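Local atomic coordinates of angiotensin-converting enzyme (Anopheles gambiae, PDB entry 6S1Y), a protein that probably cleaves peptides as a zinc metallopeptidase of the angiotensin-converting enzyme family, and here holds a gamma-polyglutamic acid fragment in a pocket at its zinc site. Residues T265-K270 with V416-F421; A513-Y518 with Y533-A538; P245-G250 with E470-R475. All blocks are in the same frame, centred on the assembly; numbering follows the deposited sequence.

Contact 1 of 3, residues T265-K270 with V416-F421; sequences TPFPEK and VKINQF
Asn419 reaches out of helix 414-429 and presents its amide to the backbone of the loop 265-270, using both of its polar atoms. OD1 accepts twice. The backbone N of Phe267 lies on one of its lone pairs, in the carbonyl plane at 3.0 Å from Asn419 OD1, whereas Thr265 OG1, 2.7 Å from Asn419 OD1, comes in from above that plane. On the other branch, Asn419 ND2 donates to Phe267 O at 2.8 Å, a fairly straight bond (161°) lying close to the plane of the amide. The amide thus pairs with both the N-H and the C=O of Phe267, which fixes its rotation; asparagine suits the place because its short side chain carries a donor and an acceptor side by side.

Apolar contacts flank this polar centre. Ile418 CG2 packs on Pro266 CG at 3.8 Å, and Ile418 CB meets the edge of the Phe267 ring at CE2, 4.0 Å away. Phe267 CG lies anti to the carbonyl carbon (chi1 -61°), and rotation about the next bond then turns the CE2 edge to Ile418.

Further out, a water donates to both Thr265 OG1 and Asn419 O. Asn419 ND2 also bonds to Lys271 O, and the amine of Lys270 turns off to a salt bridge with Asp413. Trp582 of helix 577-590 covers Pro266 and Ile418.

Lys270 N also bonds to Phe267 O, and Asn419 ND2 reaches that oxygen from the opposite face of its plane. The arrangement is a type I beta turn, Phe267 to Lys270, in the loop before helix 276-281, held to helix 414-429 by an asparagine side chain.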
loop_
_atom_site.group_PDB
_atom_site.type_symbol
_atom_site.label_atom_id
_atom_site.label_comp_id
_atom_site.label_asym_id
_atom_site.label_seq_id
_atom_site.Cartn_x
_atom_site.Cartn_y
_atom_site.Cartn_z
ATOM N N THR A 265 -7.314 2.744 24.001
ATOM C CA THR A 265 -5.933 2.687 24.440
ATOM C C THR A 265 -5.830 2.197 25.882
ATOM O O THR A 265 -6.750 2.381 26.693
ATOM C CB THR A 265 -5.269 4.065 24.298
ATOM O OG1 THR A 265 -3.840 3.934 24.379
ATOM C CG2 THR A 265 -5.725 5.053 25.387
ATOM N N PRO A 266 -4.710 1.583 26.240
ATOM C CA PRO A 266 -4.574 1.069 27.616
ATOM C C PRO A 266 -4.694 2.128 28.700
ATOM O O PRO A 266 -5.272 1.852 29.760
ATOM C CB PRO A 266 -3.182 0.431 27.598
ATOM C CG PRO A 266 -3.002 -0.032 26.202
ATOM C CD PRO A 266 -3.647 1.079 25.355
ATOM N N PHE A 267 -4.157 3.329 28.485
ATOM C CA PHE A 267 -4.027 4.338 29.540
ATOM C C PHE A 267 -4.544 5.655 28.980
ATOM O O PHE A 267 -3.765 6.561 28.638
ATOM C CB PHE A 267 -2.582 4.406 30.038
ATOM C CG PHE A 267 -2.105 3.090 30.627
ATOM C CD1 PHE A 267 -2.619 2.646 31.828
ATOM C CD2 PHE A 267 -1.201 2.301 29.963
ATOM C CE1 PHE A 267 -2.234 1.428 32.368
ATOM C CE2 PHE A 267 -0.798 1.080 30.484
ATOM C CZ PHE A 267 -1.315 0.643 31.697
ATOM N N PRO A 268 -5.867 5.788 28.866
ATOM C CA PRO A 268 -6.437 6.961 28.200
ATOM C C PRO A 268 -6.190 8.270 28.922
ATOM O O PRO A 268 -6.289 9.325 28.278
ATOM C CB PRO A 268 -7.945 6.643 28.139
ATOM C CG PRO A 268 -8.173 5.542 29.139
ATOM C CD PRO A 268 -6.881 4.770 29.193
ATOM N N GLU A 269 -5.862 8.262 30.210
ATOM C CA GLU A 269 -5.541 9.512 30.886
ATOM C C GLU A 269 -4.039 9.731 31.011
ATOM O O GLU A 269 -3.614 10.581 31.788
ATOM C CB GLU A 269 -6.224 9.559 32.249
ATOM C CG GLU A 269 -7.756 9.529 32.150
ATOM C CD GLU A 269 -8.296 10.407 31.002
ATOM O OE1 GLU A 269 -7.907 11.586 30.932
ATOM O OE2 GLU A 269 -9.085 9.900 30.151
ATOM N N LYS A 270 -3.228 8.981 30.261
ATOM C CA LYS A 270 -1.815 9.284 30.093
ATOM C C LYS A 270 -1.591 9.804 28.677
ATOM O O LYS A 270 -2.446 9.648 27.800
ATOM C CB LYS A 270 -0.943 8.066 30.354
ATOM C CG LYS A 270 -0.941 7.627 31.812
ATOM C CD LYS A 270 0.203 8.252 32.576
ATOM C CE LYS A 270 0.105 7.969 34.049
ATOM N NZ LYS A 270 1.051 6.916 34.482
ATOM N N VAL A 416 2.882 5.639 29.262
ATOM C CA VAL A 416 3.004 6.384 28.019
ATOM C C VAL A 416 3.661 5.505 26.962
ATOM O O VAL A 416 3.247 5.488 25.797
ATOM C CB VAL A 416 3.773 7.698 28.253
ATOM C CG1 VAL A 416 3.924 8.463 26.958
ATOM C CG2 VAL A 416 3.048 8.545 29.292
ATOM N N LYS A 417 4.653 4.720 27.357
ATOM C CA LYS A 417 5.300 3.867 26.369
ATOM C C LYS A 417 4.362 2.762 25.864
ATOM O O LYS A 417 4.409 2.423 24.669
ATOM C CB LYS A 417 6.591 3.311 26.948
ATOM C CG LYS A 417 7.746 4.277 26.730
ATOM C CD LYS A 417 8.903 4.047 27.690
ATOM C CE LYS A 417 9.412 2.620 27.660
ATOM N NZ LYS A 417 10.791 2.536 28.265
ATOM N N ILE A 418 3.484 2.225 26.721
ATOM C CA ILE A 418 2.499 1.247 26.258
ATOM C C ILE A 418 1.510 1.902 25.284
ATOM O O ILE A 418 1.242 1.368 24.205
ATOM C CB ILE A 418 1.781 0.602 27.462
ATOM C CG1 ILE A 418 2.782 -0.124 28.387
ATOM C CG2 ILE A 418 0.728 -0.378 27.007
ATOM C CD1 ILE A 418 3.551 -1.247 27.726
ATOM N N ASN A 419 0.967 3.079 25.638
ATOM C CA ASN A 419 0.094 3.787 24.705
ATOM C C ASN A 419 0.764 3.944 23.343
ATOM O O ASN A 419 0.109 3.826 22.295
ATOM C CB ASN A 419 -0.288 5.180 25.209
ATOM C CG ASN A 419 -1.347 5.158 26.288
ATOM O OD1 ASN A 419 -2.067 4.170 26.453
ATOM N ND2 ASN A 419 -1.458 6.257 27.035
ATOM N N GLN A 420 2.067 4.230 23.345
ATOM C CA GLN A 420 2.822 4.400 22.109
ATOM C C GLN A 420 2.952 3.086 21.352
ATOM O O GLN A 420 2.635 3.014 20.157
ATOM C CB GLN A 420 4.206 4.973 22.442
ATOM C CG GLN A 420 5.148 5.111 21.250
ATOM C CD GLN A 420 6.596 5.351 21.666
ATOM O OE1 GLN A 420 6.897 5.650 22.832
ATOM N NE2 GLN A 420 7.504 5.214 20.709
ATOM N N PHE A 421 3.418 2.031 22.028
ATOM C CA PHE A 421 3.522 0.718 21.388
ATOM C C PHE A 421 2.163 0.254 20.863
ATOM O O PHE A 421 2.063 -0.365 19.793
ATOM C CB PHE A 421 4.060 -0.324 22.381
ATOM C CG PHE A 421 5.415 -0.005 22.966
ATOM C CD1 PHE A 421 6.319 0.825 22.309
ATOM C CD2 PHE A 421 5.781 -0.539 24.192
ATOM C CE1 PHE A 421 7.581 1.127 22.884
ATOM C CE2 PHE A 421 7.034 -0.258 24.772
ATOM C CZ PHE A 421 7.934 0.568 24.115
HETATM O O HOH W 1 -2.277 4.754 22.001
#

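Contact 2 of 3, residues A513-Y518 with Y533-A538; sequences ALAGEY and YQSTAA
Ala515 CB lies against the side chain of Ser535, 3.3 Å from Ser535 OG and 3.5 Å from Ser535 CB. A methyl group is small enough to come this close to the hydroxyl, and the approach is one of van der Waals packing. The serine oxygen has its own task. Ser535 is the N-cap of helix 536-547; its OG, anti to the backbone N (chi1 170°), accepts from Ala538 N at 3.2 Å with an N-H...O angle of 151°. Serine suits an N-cap because its short side chain can fold back to a first-turn amide; Ala538 N also makes a weak bond to Ser535 O.

Beside this pair, the end of one helix rests on the start of the next. Leu514 CB packs on Ala538, 4.1 Å from Ala538 CA, and Leu514 CD1 also lies near that CA. Ala537 CB sits 3.8 Å from Leu514 O. The alanines have nothing beyond CB, which lets the two backbones approach to a separation of 5.4 Å between Leu514 CA and Ala538 CA.

Gly516 ends the first helix in a Schellman motif, its positive phi (64°) being readily adopted by a residue without a side chain; Gly516 N bonds to Ala513 O. The chain then turns away through Glu517, whose OE1 is held by Lys399 and by Asp531 N.

At the surface of the protein, then, the C-terminal end of helix 495-514 meets the N-terminal end of helix 536-547. The non-helical connection between them is closed by the disulfide Cys512-Cys530, and Ala538 also packs back onto Ala511 of the earlier helix.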
loop_
_atom_site.group_PDB
_atom_site.type_symbol
_atom_site.label_atom_id
_atom_site.label_comp_id
_atom_site.label_asym_id
_atom_site.label_seq_id
_atom_site.Cartn_x
_atom_site.Cartn_y
_atom_site.Cartn_z
ATOM N N ALA A 513 20.753 2.109 13.002
ATOM C CA ALA A 513 22.122 1.720 13.323
ATOM C C ALA A 513 23.124 2.745 12.783
ATOM O O ALA A 513 23.960 3.278 13.528
ATOM C CB ALA A 513 22.405 0.337 12.741
ATOM N N LEU A 514 23.028 3.047 11.477
ATOM C CA LEU A 514 23.900 4.037 10.854
ATOM C C LEU A 514 23.791 5.411 11.504
ATOM O O LEU A 514 24.775 6.159 11.519
ATOM C CB LEU A 514 23.563 4.156 9.365
ATOM C CG LEU A 514 23.873 2.927 8.523
ATOM C CD1 LEU A 514 23.196 3.054 7.159
ATOM C CD2 LEU A 514 25.369 2.724 8.339
ATOM N N ALA A 515 22.609 5.789 12.001
ATOM C CA ALA A 515 22.466 7.082 12.662
ATOM C C ALA A 515 22.889 7.058 14.126
ATOM O O ALA A 515 22.724 8.073 14.813
ATOM C CB ALA A 515 21.018 7.573 12.569
ATOM N N GLY A 516 23.424 5.943 14.622
ATOM C CA GLY A 516 23.722 5.847 16.045
ATOM C C GLY A 516 22.497 5.913 16.932
ATOM O O GLY A 516 22.585 6.366 18.078
ATOM N N GLU A 517 21.347 5.462 16.425
ATOM C CA GLU A 517 20.091 5.517 17.148
ATOM C C GLU A 517 19.624 4.161 17.651
ATOM O O GLU A 517 18.654 4.114 18.412
ATOM C CB GLU A 517 18.992 6.120 16.251
ATOM C CG GLU A 517 19.109 7.613 16.053
ATOM C CD GLU A 517 18.759 8.350 17.295
ATOM O OE1 GLU A 517 17.554 8.641 17.487
ATOM O OE2 GLU A 517 19.681 8.605 18.101
ATOM N N TYR A 518 20.269 3.068 17.245
ATOM C CA TYR A 518 19.812 1.737 17.619
ATOM C C TYR A 518 20.972 0.850 18.044
ATOM O O TYR A 518 21.873 0.569 17.246
ATOM C CB TYR A 518 19.067 1.055 16.463
ATOM C CG TYR A 518 18.894 -0.433 16.685
ATOM C CD1 TYR A 518 18.055 -0.913 17.694
ATOM C CD2 TYR A 518 19.575 -1.359 15.904
ATOM C CE1 TYR A 518 17.899 -2.274 17.918
ATOM C CE2 TYR A 518 19.427 -2.727 16.123
ATOM C CZ TYR A 518 18.575 -3.174 17.134
ATOM O OH TYR A 518 18.401 -4.525 17.364
ATOM N N TYR A 533 16.075 11.481 11.466
ATOM C CA TYR A 533 16.086 12.862 10.991
ATOM C C TYR A 533 17.479 13.478 11.127
ATOM O O TYR A 533 18.072 13.468 12.211
ATOM C CB TYR A 533 15.055 13.669 11.796
ATOM C CG TYR A 533 14.846 15.108 11.367
ATOM C CD1 TYR A 533 14.431 15.423 10.079
ATOM C CD2 TYR A 533 15.033 16.157 12.268
ATOM C CE1 TYR A 533 14.228 16.765 9.687
ATOM C CE2 TYR A 533 14.830 17.491 11.895
ATOM C CZ TYR A 533 14.426 17.789 10.608
ATOM O OH TYR A 533 14.225 19.111 10.260
ATOM N N GLN A 534 17.990 14.021 10.012
ATOM C CA GLN A 534 19.277 14.719 9.916
ATOM C C GLN A 534 20.463 13.775 9.959
ATOM O O GLN A 534 21.563 14.192 10.307
ATOM C CB GLN A 534 19.457 15.781 11.016
ATOM C CG GLN A 534 18.363 16.825 11.003
ATOM C CD GLN A 534 18.443 17.802 12.152
ATOM O OE1 GLN A 534 18.643 17.420 13.311
ATOM N NE2 GLN A 534 18.256 19.079 11.841
ATOM N N SER A 535 20.278 12.506 9.619
ATOM C CA SER A 535 21.388 11.558 9.594
ATOM C C SER A 535 21.802 11.326 8.148
ATOM O O SER A 535 21.338 10.395 7.492
ATOM C CB SER A 535 21.032 10.237 10.262
ATOM O OG SER A 535 22.059 9.282 9.996
ATOM N N THR A 536 22.707 12.184 7.656
ATOM C CA THR A 536 23.260 11.999 6.320
ATOM C C THR A 536 23.968 10.651 6.189
ATOM O O THR A 536 24.050 10.097 5.086
ATOM C CB THR A 536 24.213 13.152 5.974
ATOM O OG1 THR A 536 25.322 13.185 6.878
ATOM C CG2 THR A 536 23.494 14.489 6.049
ATOM N N ALA A 537 24.470 10.088 7.293
ATOM C CA ALA A 537 25.069 8.756 7.212
ATOM C C ALA A 537 24.031 7.721 6.789
ATOM O O ALA A 537 24.318 6.816 5.995
ATOM C CB ALA A 537 25.695 8.387 8.553
ATOM N N ALA A 538 22.806 7.854 7.282
ATOM C CA ALA A 538 21.751 6.930 6.870
ATOM C C ALA A 538 21.240 7.252 5.471
ATOM O O ALA A 538 21.005 6.340 4.678
ATOM C CB ALA A 538 20.595 6.983 7.877
#

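Contact 3 of 3, residues P245-G250 with E470-R475; sequences PMHLLG and EPPVVR
Pro245 and Glu470 form a parallel beta bridge, after which Met246 N donates to Glu470 O at 2.9 Å in a nearly straight bond (163°). Proline can take part at position 245 because the amide that bonds here belongs to the next residue.

Beyond the bridge, the Met246 side chain passes close to the peptide group joining Glu470 and Pro471. CG lies between the backbone N and the carbonyl carbon (chi1 67°), which brings Met246 CG to 3.3 Å from Glu470 O, and the sulfur follows, with Met246 SD 3.8 Å from Pro471 N. A flexible, unbranched thioether suits this tight passage over a peptide group.

His247 and Pro472 make the other close pair. Pro472 CB stands over the centre of the imidazole, 3.5 Å from the ring centroid and 12° off its normal, a CH-pi contact for which the flat ring and the compact pyrrolidine are well matched. Leu248 CG lies over the opposite face, nearer the rim, and Pro245 CB is at the edge in the ring plane. His247 ND1, 3.4 Å from Pro472 CB, is buried here without a polar partner in the model.

The carboxylate of Glu470 turns elsewhere, with OE1 hydrogen-bonded to Ser599. Trp460 of helix 455-467 packs on Met246 and Pro471, while Trp156 of helix 149-163 touches Met246 and Pro472. The contact continues the two-stranded parallel sheet 244-245 and 469-470 past its C-terminal end, in a buried place lined by helices 149-163 and 455-467.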
loop_
_atom_site.group_PDB
_atom_site.type_symbol
_atom_site.label_atom_id
_atom_site.label_comp_id
_atom_site.label_asym_id
_atom_site.label_seq_id
_atom_site.Cartn_x
_atom_site.Cartn_y
_atom_site.Cartn_z
ATOM N N PRO A 245 -16.894 -7.178 14.559
ATOM C CA PRO A 245 -17.621 -6.414 13.522
ATOM C C PRO A 245 -16.732 -5.340 12.920
ATOM O O PRO A 245 -16.348 -4.412 13.626
ATOM C CB PRO A 245 -18.803 -5.792 14.280
ATOM C CG PRO A 245 -18.962 -6.648 15.531
ATOM C CD PRO A 245 -17.590 -7.170 15.863
ATOM N N MET A 246 -16.404 -5.432 11.635
ATOM C CA MET A 246 -15.347 -4.608 11.079
ATOM C C MET A 246 -15.712 -3.130 10.993
ATOM O O MET A 246 -14.803 -2.306 10.898
ATOM C CB MET A 246 -14.952 -5.141 9.693
ATOM C CG MET A 246 -16.011 -4.999 8.661
ATOM S SD MET A 246 -15.662 -6.006 7.212
ATOM C CE MET A 246 -14.257 -5.088 6.528
ATOM N N HIS A 247 -16.997 -2.764 11.033
ATOM C CA HIS A 247 -17.370 -1.362 10.880
ATOM C C HIS A 247 -17.037 -0.535 12.104
ATOM O O HIS A 247 -17.210 0.685 12.082
ATOM C CB HIS A 247 -18.864 -1.214 10.561
ATOM C CG HIS A 247 -19.787 -1.743 11.617
ATOM N ND1 HIS A 247 -19.576 -2.938 12.261
ATOM C CD2 HIS A 247 -20.945 -1.247 12.123
ATOM C CE1 HIS A 247 -20.558 -3.155 13.124
ATOM N NE2 HIS A 247 -21.405 -2.146 13.057
ATOM N N LEU A 248 -16.561 -1.170 13.158
ATOM C CA LEU A 248 -16.177 -0.499 14.387
ATOM C C LEU A 248 -14.685 -0.263 14.480
ATOM O O LEU A 248 -14.213 0.193 15.523
ATOM C CB LEU A 248 -16.620 -1.318 15.596
ATOM C CG LEU A 248 -18.086 -1.681 15.643
ATOM C CD1 LEU A 248 -18.340 -2.617 16.833
ATOM C CD2 LEU A 248 -18.974 -0.450 15.727
ATOM N N LEU A 249 -13.926 -0.579 13.438
ATOM C CA LEU A 249 -12.472 -0.495 13.520
ATOM C C LEU A 249 -11.908 0.742 12.837
ATOM O O LEU A 249 -10.693 0.812 12.615
ATOM C CB LEU A 249 -11.846 -1.759 12.943
ATOM C CG LEU A 249 -12.113 -2.981 13.842
ATOM C CD1 LEU A 249 -11.876 -4.253 13.076
ATOM C CD2 LEU A 249 -11.209 -2.914 15.057
ATOM N N GLY A 250 -12.764 1.725 12.531
ATOM C CA GLY A 250 -12.313 3.043 12.144
ATOM C C GLY A 250 -11.929 3.187 10.696
ATOM O O GLY A 250 -11.428 4.243 10.313
ATOM N N GLU A 470 -15.333 -9.353 10.466
ATOM C CA GLU A 470 -16.475 -9.797 9.673
ATOM C C GLU A 470 -17.361 -8.607 9.330
ATOM O O GLU A 470 -17.387 -7.609 10.060
ATOM C CB GLU A 470 -17.309 -10.861 10.424
ATOM C CG GLU A 470 -18.067 -10.319 11.645
ATOM C CD GLU A 470 -18.826 -11.378 12.442
ATOM O OE1 GLU A 470 -18.600 -12.608 12.197
ATOM O OE2 GLU A 470 -19.655 -10.981 13.308
ATOM N N PRO A 471 -18.150 -8.714 8.263
ATOM C CA PRO A 471 -19.130 -7.686 7.937
ATOM C C PRO A 471 -20.108 -7.447 9.071
ATOM O O PRO A 471 -20.383 -8.343 9.881
ATOM C CB PRO A 471 -19.857 -8.269 6.711
ATOM C CG PRO A 471 -18.909 -9.249 6.111
ATOM C CD PRO A 471 -18.139 -9.806 7.268
ATOM N N PRO A 472 -20.714 -6.253 9.110
ATOM C CA PRO A 472 -21.712 -5.947 10.138
ATOM C C PRO A 472 -23.090 -6.533 9.869
ATOM O O PRO A 472 -23.960 -6.463 10.748
ATOM C CB PRO A 472 -21.767 -4.419 10.085
ATOM C CG PRO A 472 -21.584 -4.152 8.605
ATOM C CD PRO A 472 -20.538 -5.135 8.165
ATOM N N VAL A 473 -23.340 -7.047 8.668
ATOM C CA VAL A 473 -24.615 -7.641 8.290
ATOM C C VAL A 473 -24.296 -8.915 7.523
ATOM O O VAL A 473 -23.177 -9.112 7.042
ATOM C CB VAL A 473 -25.474 -6.715 7.410
ATOM C CG1 VAL A 473 -25.863 -5.437 8.156
ATOM C CG2 VAL A 473 -24.719 -6.403 6.119
ATOM N N VAL A 474 -25.310 -9.757 7.355
ATOM C CA VAL A 474 -25.144 -10.970 6.574
ATOM C C VAL A 474 -24.962 -10.612 5.107
ATOM O O VAL A 474 -25.724 -9.812 4.559
ATOM C CB VAL A 474 -26.353 -11.896 6.780
ATOM C CG1 VAL A 474 -26.282 -13.097 5.854
ATOM C CG2 VAL A 474 -26.422 -12.338 8.240
ATOM N N ARG A 475 -23.939 -11.188 4.476
ATOM C CA ARG A 475 -23.719 -11.092 3.035
ATOM C C ARG A 475 -24.044 -12.433 2.371
ATOM O O ARG A 475 -24.092 -13.478 3.029
ATOM C CB ARG A 475 -22.267 -10.684 2.709
ATOM C CG ARG A 475 -21.743 -9.442 3.473
ATOM C CD ARG A 475 -22.511 -8.166 3.161
ATOM N NE ARG A 475 -22.123 -7.573 1.890
ATOM C CZ ARG A 475 -22.814 -6.632 1.268
ATOM N NH1 ARG A 475 -23.960 -6.208 1.790
ATOM N NH2 ARG A 475 -22.376 -6.127 0.117
#

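Overall arrangement
All three contacts belong to a single, largely helical chain, and none touches another. Contact 3 opens first and closes only after contact 1: the chain between its segments includes both 265-270 and 416-421, as well as the zinc ligands His357, His361 and Glu385. Contact 2 follows, joining consecutive helices. Contacts 1 and 3 are linked by the long loop between strand 244-245 and helix 276-281, and their centres lie about 26 Å apart. The centre of contact 2 lies about 27 Å from that of contact 1 but about 42 Å from that of contact 3, on the opposite side of the chain's centre. Contact 1 fastens a loop to a helix, contact 2 joins two helix ends and contact 3 pairs two short strands.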